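PDB 4NTD: thioredoxin reductase, which catalyses disulfide bond formation in the natural product holomycin as an FAD-dependent oxidoreductase of the thioredoxin reductase family. Local coordinates for the interface of chains A and B. Residues are numbered along the deposited sequence; one frame, centred on the assembly and turned at random. Chains: chain A/B, Thioredoxin reductase.

The interface of chains A and B. Residues chain A 48, 310, 313-314, 317; chain B 164, 302, 304, 307.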
# COMPACT_ATOMS: atom_id res chain seq x y z
N VAL A 48 -2.65 -13.10 -0.28
CA VAL A 48 -1.83 -13.33 -1.47
C VAL A 48 -1.03 -14.63 -1.35
O VAL A 48 -0.94 -15.40 -2.31
CB VAL A 48 -0.91 -12.12 -1.74
CG1 VAL A 48 0.06 -12.40 -2.88
CG2 VAL A 48 -1.74 -10.88 -2.06
N GLY A 310 -1.65 -2.68 1.58
CA GLY A 310 -0.76 -2.57 0.42
C GLY A 310 0.62 -3.15 0.68
O GLY A 310 1.18 -3.83 -0.18
N SER A 313 0.50 -7.02 0.81
CA SER A 313 0.55 -7.58 -0.54
C SER A 313 1.97 -7.56 -1.11
O SER A 313 2.43 -8.55 -1.69
CB SER A 313 -0.41 -6.83 -1.47
OG SER A 313 -0.40 -7.40 -2.77
N ALA A 314 2.67 -6.44 -0.93
CA ALA A 314 4.04 -6.30 -1.43
C ALA A 314 4.99 -7.30 -0.76
O ALA A 314 5.87 -7.87 -1.42
CB ALA A 314 4.55 -4.88 -1.23
N PHE A 317 4.28 -10.82 -2.23
CA PHE A 317 4.87 -10.87 -3.58
C PHE A 317 6.36 -11.24 -3.48
O PHE A 317 6.81 -12.21 -4.08
CB PHE A 317 4.70 -9.49 -4.24
CG PHE A 317 4.97 -9.46 -5.73
CD1 PHE A 317 3.94 -9.17 -6.62
CD2 PHE A 317 6.25 -9.65 -6.23
CE1 PHE A 317 4.18 -9.11 -7.98
CE2 PHE A 317 6.49 -9.60 -7.60
CZ PHE A 317 5.45 -9.32 -8.47
N TYR B 164 0.09 -14.04 -9.44
CA TYR B 164 -0.64 -13.68 -8.22
C TYR B 164 -2.10 -13.36 -8.53
O TYR B 164 -3.00 -13.73 -7.78
CB TYR B 164 0.05 -12.52 -7.48
CG TYR B 164 1.45 -12.91 -7.06
CD1 TYR B 164 1.65 -13.85 -6.07
CD2 TYR B 164 2.57 -12.37 -7.69
CE1 TYR B 164 2.92 -14.24 -5.70
CE2 TYR B 164 3.84 -12.75 -7.33
CZ TYR B 164 4.01 -13.68 -6.33
OH TYR B 164 5.26 -14.08 -5.95
N ARG B 302 5.61 -4.07 -9.92
CA ARG B 302 5.15 -5.14 -9.03
C ARG B 302 3.92 -4.76 -8.21
O ARG B 302 3.39 -5.59 -7.47
CB ARG B 302 6.30 -5.53 -8.09
CG ARG B 302 7.56 -5.99 -8.82
CD ARG B 302 8.81 -5.83 -7.96
NE ARG B 302 9.52 -4.58 -8.22
CZ ARG B 302 9.39 -3.48 -7.49
NH1 ARG B 302 8.58 -3.47 -6.44
NH2 ARG B 302 10.07 -2.38 -7.81
N LEU B 304 0.47 -4.49 -7.19
CA LEU B 304 -0.89 -4.98 -7.38
C LEU B 304 -1.88 -3.88 -6.96
O LEU B 304 -1.47 -2.83 -6.48
CB LEU B 304 -1.10 -6.28 -6.59
CG LEU B 304 -0.25 -7.46 -7.09
CD1 LEU B 304 -0.09 -8.55 -6.04
CD2 LEU B 304 -0.82 -8.04 -8.37
N SER B 307 -1.78 -2.48 -3.42
CA SER B 307 -0.51 -1.77 -3.19
C SER B 307 -0.52 -0.39 -3.85
O SER B 307 0.03 0.57 -3.30
CB SER B 307 0.68 -2.59 -3.69
OG SER B 307 0.84 -3.77 -2.92
O HOH W 1 1.54 -5.98 -4.24
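Two hydrogen bonds grip OG, the hydroxyl of B:Ser307. OG of B:Ser307 donates one to the backbone O of A:Gly310 at 2.8 Å. It lies in the carbonyl plane on a lone pair, with a C=O...OG angle of 128°. OG of B:Ser307 also shares a hydrogen bond with water 1 at 2.7 Å. The same water bonds OG of A:Ser313 at 2.8 Å and so links the two serines across the interface. A:Ser313 holds its OG anti to its own backbone N (chi1 -178°), and CD1 of B:Leu304 packs against that oxygen. Further along, the ring of A:Phe317, swung anti to the backbone N (chi1 -167°), is wedged between two parts of chain B. CE2 of B:Tyr164 sits over the centre of one face, 3.6 Å from CD1 of A:Phe317, the two rings tilted against each other rather than edge-on; the side chains themselves approach crosswise. Against the opposite face, towards the rim, comes the aliphatic start of B:Arg302, its CB 3.9 Å from CZ of A:Phe317. The phenol OH of B:Tyr164 reaches back to the main-chain O of A:Phe317 at 3.1 Å, a hydrogen bond, while its CD1 meets CG1 of A:Val48. An alanine at A:Phe317 would remove the ring between B:Tyr164 and B:Arg302 and would probably loosen both against chain A. B:Tyr164 sits between the cysteines of the redox-active CPYC motif and belongs to the glutathione site, so the neighbouring chain may buttress the active-site helix 163-166. In the fold, the long C-terminal helices 305-338 of both chains meet near their starts in a two-fold interface, probably the usual thioredoxin reductase dimer, with A:Val48 contributed by helix 40-51.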